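Local coordinates for MAR1 Ribonuclease (Caenorhabditis elegans, PDB 2B34), which acts as a ribonuclease and belongs to the isochorismatase family of hydrolases, at the interface of chains A and B. Sequence-based numbering; all coordinates share one arbitrary frame. Chains: chain A/B, MAR1 Ribonuclease.

All four patches belong to one interface between two copies of the protein, and helix 141-154 of chain B supplies residues to each. Contact 1 lies centrally: its C-alpha centre is about 9 Å from that of contact 4, about 10 Å from contact 2 and about 13 Å from contact 3. It shares A:Thr160 with contact 4, A:Leu158 with contact 2 and B:His145 with contact 3. Contacts 2 and 3 are farthest apart, about 20 Å between centres. An apolar centre is thus flanked by polar contacts 2 and 4, with the C-terminal segments meeting in contact 3; the coordinates alone do not show that this pairing is the biological one.

Contact 1: the interface of chains A and B. Residues chain A 133, 158, 160, 193; chain B 142, 145-146.
The phenyl ring of B:Phe146 is held by A:Val133 over one face and A:Leu193 at the rim. Methyl CG2 of A:Val133 stands over the ring centre, 3.6 Å from the centroid, a CH-pi contact made by a side chain approaching from the opposite direction. The edge of the ring, at CE2, meets CB of A:Leu193 at 3.7 Å in the ring plane, the two side chains running at about a right angle. On the far side of the ring, CD1 touches CB of A:Leu158 at 4.0 Å. Within chain B, the imidazole ND1 of B:His145 lies over the opposite face, offset toward the rim, so that both faces are in contact. An alanine in place of B:Phe146 would probably leave A:Val133 and A:Leu193 without their packing partner and open a gap between the chains. Farther out, methyl meets methyl at 3.9 Å between CG2 of A:Thr160 and CG2 of B:Thr142. With CG2 of B:Thr142 anti to the backbone N, its hydroxyl (chi1 -57°) is left to face the rim, where water 1 lies 2.7 Å from OG1 of B:Thr142 and 2.9 Å from the backbone N of A:Leu193. The patch would give this pairing, if it holds in solution, an apolar centre.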
loop_
_atom_site.group_PDB
_atom_site.type_symbol
_atom_site.label_atom_id
_atom_site.label_comp_id
_atom_site.label_asym_id
_atom_site.label_seq_id
_atom_site.Cartn_x
_atom_site.Cartn_y
_atom_site.Cartn_z
ATOM N N VAL A 133 13.457 -7.169 2.726
ATOM C CA VAL A 133 13.554 -5.873 2.046
ATOM C C VAL A 133 14.843 -5.095 2.342
ATOM O O VAL A 133 15.318 -4.332 1.499
ATOM C CB VAL A 133 12.299 -4.977 2.314
ATOM C CG1 VAL A 133 11.031 -5.637 1.771
ATOM C CG2 VAL A 133 12.147 -4.648 3.800
ATOM N N LEU A 158 6.625 -9.121 2.481
ATOM C CA LEU A 158 7.685 -8.135 2.597
ATOM C C LEU A 158 8.113 -8.024 4.051
ATOM O O LEU A 158 7.460 -7.365 4.861
ATOM C CB LEU A 158 7.231 -6.776 2.047
ATOM C CG LEU A 158 6.694 -6.722 0.611
ATOM C CD1 LEU A 158 6.151 -5.327 0.299
ATOM C CD2 LEU A 158 7.753 -7.139 -0.412
ATOM N N THR A 160 11.565 -8.087 7.127
ATOM C CA THR A 160 12.903 -7.562 7.394
ATOM C C THR A 160 13.783 -8.626 8.038
ATOM O O THR A 160 13.282 -9.628 8.563
ATOM C CB THR A 160 12.872 -6.304 8.285
ATOM O OG1 THR A 160 12.180 -6.594 9.506
ATOM C CG2 THR A 160 12.178 -5.150 7.572
ATOM N N LEU A 193 14.080 2.946 3.402
ATOM C CA LEU A 193 12.772 2.372 3.079
ATOM C C LEU A 193 11.587 3.072 3.755
ATOM O O LEU A 193 10.448 2.929 3.317
ATOM C CB LEU A 193 12.755 0.878 3.409
ATOM C CG LEU A 193 13.611 -0.025 2.514
ATOM C CD1 LEU A 193 13.824 -1.379 3.170
ATOM C CD2 LEU A 193 13.000 -0.174 1.113
ATOM N N THR B 142 12.416 0.833 10.120
ATOM C CA THR B 142 12.193 -0.103 9.018
ATOM C C THR B 142 11.411 -1.336 9.476
ATOM O O THR B 142 10.453 -1.738 8.818
ATOM C CB THR B 142 13.521 -0.502 8.330
ATOM O OG1 THR B 142 14.188 0.679 7.862
ATOM C CG2 THR B 142 13.272 -1.435 7.145
ATOM N N HIS B 145 7.837 -0.271 10.173
ATOM C CA HIS B 145 7.165 0.032 8.913
ATOM C C HIS B 145 6.680 -1.221 8.171
ATOM O O HIS B 145 5.527 -1.281 7.725
ATOM C CB HIS B 145 8.089 0.870 8.021
ATOM C CG HIS B 145 7.426 1.412 6.794
ATOM N ND1 HIS B 145 7.607 0.860 5.544
ATOM C CD2 HIS B 145 6.595 2.467 6.621
ATOM C CE1 HIS B 145 6.915 1.549 4.656
ATOM N NE2 HIS B 145 6.292 2.529 5.284
ATOM N N PHE B 146 7.552 -2.217 8.048
ATOM C CA PHE B 146 7.218 -3.439 7.311
ATOM C C PHE B 146 6.462 -4.471 8.145
ATOM O O PHE B 146 5.802 -5.359 7.595
ATOM C CB PHE B 146 8.461 -4.033 6.641
ATOM C CG PHE B 146 8.873 -3.289 5.401
ATOM C CD1 PHE B 146 8.318 -3.613 4.167
ATOM C CD2 PHE B 146 9.782 -2.234 5.475
ATOM C CE1 PHE B 146 8.683 -2.912 3.012
ATOM C CE2 PHE B 146 10.146 -1.524 4.329
ATOM C CZ PHE B 146 9.596 -1.868 3.097
HETATM O O HOH W 1 15.363 1.539 5.594
#

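Contact 2: the interface of chains A and B. Residues chain A 152, 156-158; chain B 153.
Here a side-chain amide pairs with backbone across the interface of two copies of an isochorismatase-family protein: B:Gln153, near the C-terminal end of helix 141-154, reaches A:Ala156, just before strand 157-159, and A:Leu158 within it, which in the deposited assembly links a helix of one chain to a strand of the other and may help hold the two chains together. Both ends of the amide are used. Its NE2 donates to the carbonyl O of A:Ala156 at 2.5 Å, a short bond, with the acceptor lying in the amide plane of B:Gln153 but the donor tilted 30° from the carbonyl plane of A:Ala156. In return, OE1 of B:Gln153 accepts the backbone N-H of A:Leu158 at 3.2 Å. This second bond is longer but nearly straight, 177° at the hydrogen, and it arrives in the carbonyl plane on a lone pair. Two bonds from opposite ends of one flat group should restrict its rotation about the CG-CD bond. The side chain of B:Gln153 is extended beyond CG (chi2 -175°), which carries the amide out from its helix as far as the backbone of chain A. Between the two bonded residues, CA of A:Ile157 comes to 3.7 Å from OE1 of B:Gln153. A:Glu152 crosses B:Gln153 obliquely: its CB lies 3.6 Å from NE2 of B:Gln153, while its carboxylate plane stands perpendicular to the amide, with OE1 of A:Glu152 4.0 Å from CD of B:Gln153.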
loop_
_atom_site.group_PDB
_atom_site.type_symbol
_atom_site.label_atom_id
_atom_site.label_comp_id
_atom_site.label_asym_id
_atom_site.label_seq_id
_atom_site.Cartn_x
_atom_site.Cartn_y
_atom_site.Cartn_z
ATOM N N GLU A 152 4.420 -8.028 -3.421
ATOM C CA GLU A 152 3.304 -8.153 -2.479
ATOM C C GLU A 152 1.944 -8.295 -3.170
ATOM O O GLU A 152 1.052 -8.946 -2.631
ATOM C CB GLU A 152 3.303 -7.026 -1.439
ATOM C CG GLU A 152 2.515 -5.782 -1.812
ATOM C CD GLU A 152 2.566 -4.722 -0.734
ATOM O OE1 GLU A 152 2.493 -5.080 0.464
ATOM O OE2 GLU A 152 2.686 -3.528 -1.086
ATOM N N ALA A 156 3.754 -12.274 -2.112
ATOM C CA ALA A 156 5.016 -12.394 -1.387
ATOM C C ALA A 156 4.959 -11.565 -0.118
ATOM O O ALA A 156 4.336 -10.511 -0.092
ATOM C CB ALA A 156 6.175 -11.947 -2.252
ATOM N N ILE A 157 5.612 -12.043 0.932
ATOM C CA ILE A 157 5.643 -11.313 2.193
ATOM C C ILE A 157 6.867 -10.402 2.218
ATOM O O ILE A 157 7.996 -10.847 1.987
ATOM C CB ILE A 157 5.607 -12.269 3.416
ATOM C CG1 ILE A 157 4.333 -13.128 3.380
ATOM C CG2 ILE A 157 5.685 -11.479 4.731
ATOM C CD1 ILE A 157 4.293 -14.234 4.424
ATOM N N LEU A 158 6.625 -9.121 2.481
ATOM C CA LEU A 158 7.685 -8.135 2.597
ATOM C C LEU A 158 8.113 -8.024 4.051
ATOM O O LEU A 158 7.460 -7.365 4.861
ATOM C CB LEU A 158 7.231 -6.776 2.047
ATOM C CG LEU A 158 6.694 -6.722 0.611
ATOM C CD1 LEU A 158 6.151 -5.327 0.299
ATOM C CD2 LEU A 158 7.753 -7.139 -0.412
ATOM N N GLN B 153 -0.926 -7.550 5.139
ATOM C CA GLN B 153 -0.923 -8.660 4.170
ATOM C C GLN B 153 -1.671 -9.903 4.668
ATOM O O GLN B 153 -2.382 -10.557 3.901
ATOM C CB GLN B 153 0.515 -9.038 3.780
ATOM C CG GLN B 153 1.184 -8.100 2.770
ATOM C CD GLN B 153 2.558 -8.593 2.316
ATOM O OE1 GLN B 153 3.595 -8.273 2.923
ATOM N NE2 GLN B 153 2.573 -9.360 1.230
#

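Contact 3: the interface of chains A and B. Residues chain A 195-197; chain B 145, 194-196.
The backbone N-H of B:Leu196 donates to the carbonyl O of A:Leu196 at 2.8 Å, with an angle of 174° at the hydrogen. A second, indirect link runs beside it: water 2 lies 2.7 Å from the carbonyl O of A:Ser197 and 2.6 Å from the carbonyl O of B:Val194. Backbone groups therefore carry the polar links described here, which are likely to depend little on side-chain identity. A:Leu196 and B:Leu196 then lie side by side and point the same way, with CD2 of A:Leu196 3.8 Å from CD1 of B:Leu196. Both side chains leave the backbone with CG opposite the N, chi1 179° in A:Leu196 and -155° in B:Leu196, but they differ at the next bond and present different methyls. Proline meets proline on the other flank, where CB of A:Pro195 is 3.9 Å from CB of B:Pro195. The far edge of the A:Pro195 ring, at CD, touches the imidazole of B:His145, 3.6 Å from its NE2, the two side chains crossing at about a right angle. Apart from that histidine, which belongs to helix 141-154, the residues come from loop segments near the C-termini, beyond helix 177-183, where the two tails run against each other.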
loop_
_atom_site.group_PDB
_atom_site.type_symbol
_atom_site.label_atom_id
_atom_site.label_comp_id
_atom_site.label_asym_id
_atom_site.label_seq_id
_atom_site.Cartn_x
_atom_site.Cartn_y
_atom_site.Cartn_z
ATOM N N PRO A 195 9.457 6.367 4.790
ATOM C CA PRO A 195 9.213 7.761 4.409
ATOM C C PRO A 195 9.508 8.752 5.534
ATOM O O PRO A 195 9.059 8.555 6.669
ATOM C CB PRO A 195 7.718 7.774 4.054
ATOM C CG PRO A 195 7.403 6.350 3.693
ATOM C CD PRO A 195 8.242 5.544 4.641
ATOM N N LEU A 196 10.274 9.791 5.209
ATOM C CA LEU A 196 10.508 10.915 6.115
ATOM C C LEU A 196 9.177 11.545 6.510
ATOM O O LEU A 196 8.303 11.738 5.662
ATOM C CB LEU A 196 11.387 11.973 5.438
ATOM C CG LEU A 196 11.694 13.236 6.252
ATOM C CD1 LEU A 196 13.035 13.106 6.966
ATOM C CD2 LEU A 196 11.685 14.458 5.353
ATOM N N SER A 197 9.031 11.858 7.793
ATOM C CA SER A 197 7.821 12.489 8.303
ATOM C C SER A 197 8.062 13.909 8.822
ATOM O O SER A 197 7.130 14.705 8.907
ATOM C CB SER A 197 7.209 11.636 9.410
ATOM O OG SER A 197 8.115 11.471 10.482
ATOM N N HIS B 145 7.837 -0.271 10.173
ATOM C CA HIS B 145 7.165 0.032 8.913
ATOM C C HIS B 145 6.680 -1.221 8.171
ATOM O O HIS B 145 5.527 -1.281 7.725
ATOM C CB HIS B 145 8.089 0.870 8.021
ATOM C CG HIS B 145 7.426 1.412 6.794
ATOM N ND1 HIS B 145 7.607 0.860 5.544
ATOM C CD2 HIS B 145 6.595 2.467 6.621
ATOM C CE1 HIS B 145 6.915 1.549 4.656
ATOM N NE2 HIS B 145 6.292 2.529 5.284
ATOM N N VAL B 194 3.183 9.522 9.017
ATOM C CA VAL B 194 2.691 10.159 7.794
ATOM C C VAL B 194 3.861 10.728 6.991
ATOM O O VAL B 194 4.677 11.471 7.534
ATOM C CB VAL B 194 1.665 11.288 8.097
ATOM C CG1 VAL B 194 1.108 11.882 6.803
ATOM C CG2 VAL B 194 0.534 10.769 8.977
ATOM N N PRO B 195 3.951 10.380 5.692
ATOM C CA PRO B 195 5.027 10.964 4.890
ATOM C C PRO B 195 4.896 12.482 4.794
ATOM O O PRO B 195 3.788 12.991 4.631
ATOM C CB PRO B 195 4.832 10.319 3.516
ATOM C CG PRO B 195 4.018 9.084 3.772
ATOM C CD PRO B 195 3.117 9.454 4.906
ATOM N N LEU B 196 6.014 13.194 4.941
ATOM C CA LEU B 196 6.055 14.639 4.696
ATOM C C LEU B 196 5.754 14.868 3.215
ATOM O O LEU B 196 6.266 14.143 2.359
ATOM C CB LEU B 196 7.430 15.219 5.051
ATOM C CG LEU B 196 7.533 16.708 5.438
ATOM C CD1 LEU B 196 8.938 17.053 5.911
ATOM C CD2 LEU B 196 7.127 17.651 4.322
HETATM O O HOH W 2 4.601 13.779 8.717
#

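Contact 4: the interface of chains A and B. Residues chain A 160, 162-163, 166, 187; chain B 112-113, 139-140, 143.
The carboxylate of A:Glu162 is gripped by two basic side chains of chain B. Its OE2 accepts NE2 of B:His112 at 2.8 Å, a straight bond (169° at the hydrogen) that lies in the imidazole plane but reaches OE2 from above the carboxylate plane. The other oxygen, OE1, forms a salt bridge with NH2 of B:Arg139 at 2.9 Å, more bent and with the guanidinium plane turned 44° from the carboxylate. Replacing A:Glu162 by a glutamine would probably leave B:Arg139 without its charged mate and weaken the tie to B:His112. Water 5 also meets OE1 of A:Glu162, at 2.6 Å, and joins it to OD2 of B:Asp143 and OG of A:Ser187. Next to it, the hydroxyl OG1 of A:Thr160 donates to OD1 of B:Asp143 at 2.6 Å, meeting the anti side of that carboxylate. Water 4 bridges the same OD1 to the backbone N of A:Glu162. In the second shell, the imidazole of B:His112 is clasped between CB of B:Asp143 over one face and CG2 of B:Val113 over the other, which should fix its tilt. That same CG2 of B:Val113 packs on CD1 of A:Leu166 at 3.6 Å. Charged and water-mediated links thus join helix 161-169 of chain A to chain B and may help hold the pair together.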
loop_
_atom_site.group_PDB
_atom_site.type_symbol
_atom_site.label_atom_id
_atom_site.label_comp_id
_atom_site.label_asym_id
_atom_site.label_seq_id
_atom_site.Cartn_x
_atom_site.Cartn_y
_atom_site.Cartn_z
ATOM N N THR A 160 11.565 -8.087 7.127
ATOM C CA THR A 160 12.903 -7.562 7.394
ATOM C C THR A 160 13.783 -8.626 8.038
ATOM O O THR A 160 13.282 -9.628 8.563
ATOM C CB THR A 160 12.872 -6.304 8.285
ATOM O OG1 THR A 160 12.180 -6.594 9.506
ATOM C CG2 THR A 160 12.178 -5.150 7.572
ATOM N N GLU A 162 15.637 -8.742 10.837
ATOM C CA GLU A 162 15.414 -9.011 12.259
ATOM C C GLU A 162 14.075 -9.703 12.514
ATOM O O GLU A 162 13.992 -10.610 13.350
ATOM C CB GLU A 162 15.549 -7.742 13.107
ATOM C CG GLU A 162 15.764 -8.048 14.583
ATOM C CD GLU A 162 15.713 -6.820 15.463
ATOM O OE1 GLU A 162 16.658 -6.005 15.415
ATOM O OE2 GLU A 162 14.733 -6.683 16.225
ATOM N N ALA A 163 13.033 -9.271 11.799
ATOM C CA ALA A 163 11.734 -9.944 11.857
ATOM C C ALA A 163 11.870 -11.425 11.492
ATOM O O ALA A 163 11.287 -12.287 12.151
ATOM C CB ALA A 163 10.729 -9.260 10.943
ATOM N N LEU A 166 14.260 -13.632 14.216
ATOM C CA LEU A 166 13.520 -13.840 15.454
ATOM C C LEU A 166 12.230 -14.619 15.230
ATOM O O LEU A 166 11.769 -15.324 16.128
ATOM C CB LEU A 166 13.231 -12.500 16.134
ATOM C CG LEU A 166 14.436 -11.813 16.785
ATOM C CD1 LEU A 166 14.075 -10.423 17.246
ATOM C CD2 LEU A 166 14.976 -12.643 17.955
ATOM N N SER A 187 20.805 -2.863 15.075
ATOM C CA SER A 187 19.818 -2.841 13.998
ATOM C C SER A 187 20.507 -2.928 12.641
ATOM O O SER A 187 21.566 -2.333 12.435
ATOM C CB SER A 187 18.966 -1.569 14.064
ATOM O OG SER A 187 18.218 -1.517 15.265
ATOM N N HIS B 112 7.381 -5.991 14.800
ATOM C CA HIS B 112 7.854 -7.028 13.879
ATOM C C HIS B 112 8.146 -8.368 14.552
ATOM O O HIS B 112 8.479 -9.343 13.876
ATOM C CB HIS B 112 9.116 -6.534 13.157
ATOM C CG HIS B 112 10.278 -6.287 14.070
ATOM N ND1 HIS B 112 10.258 -5.327 15.062
ATOM C CD2 HIS B 112 11.495 -6.878 14.143
ATOM C CE1 HIS B 112 11.410 -5.344 15.709
ATOM N NE2 HIS B 112 12.179 -6.273 15.169
ATOM N N VAL B 113 8.034 -8.417 15.877
ATOM C CA VAL B 113 8.346 -9.636 16.627
ATOM C C VAL B 113 7.126 -10.093 17.425
ATOM O O VAL B 113 6.307 -10.857 16.925
ATOM C CB VAL B 113 9.596 -9.458 17.557
ATOM C CG1 VAL B 113 9.964 -10.768 18.261
ATOM C CG2 VAL B 113 10.784 -8.934 16.779
ATOM N N ARG B 139 12.355 -1.023 17.706
ATOM C CA ARG B 139 13.646 -0.346 17.850
ATOM C C ARG B 139 14.025 0.374 16.552
ATOM O O ARG B 139 14.609 1.460 16.578
ATOM C CB ARG B 139 14.735 -1.349 18.239
ATOM C CG ARG B 139 16.133 -0.749 18.396
ATOM C CD ARG B 139 17.133 -1.732 19.017
ATOM N NE ARG B 139 17.202 -3.015 18.315
ATOM C CZ ARG B 139 18.293 -3.775 18.234
ATOM N NH1 ARG B 139 19.430 -3.378 18.794
ATOM N NH2 ARG B 139 18.253 -4.931 17.577
ATOM N N SER B 140 13.672 -0.235 15.424
ATOM C CA SER B 140 14.024 0.287 14.110
ATOM C C SER B 140 12.783 0.765 13.354
ATOM O O SER B 140 11.744 0.116 13.399
ATOM C CB SER B 140 14.756 -0.797 13.316
ATOM O OG SER B 140 14.585 -0.634 11.924
ATOM N N ASP B 143 11.819 -1.917 10.603
ATOM C CA ASP B 143 11.142 -3.088 11.171
ATOM C C ASP B 143 9.685 -2.781 11.484
ATOM O O ASP B 143 8.806 -3.585 11.189
ATOM C CB ASP B 143 11.846 -3.566 12.444
ATOM C CG ASP B 143 13.144 -4.292 12.162
ATOM O OD1 ASP B 143 13.288 -4.888 11.072
ATOM O OD2 ASP B 143 14.023 -4.274 13.042
HETATM O O HOH W 3 9.393 -6.150 9.807
HETATM O O HOH W 4 15.771 -5.664 10.346
HETATM O O HOH W 5 16.281 -3.538 14.869
#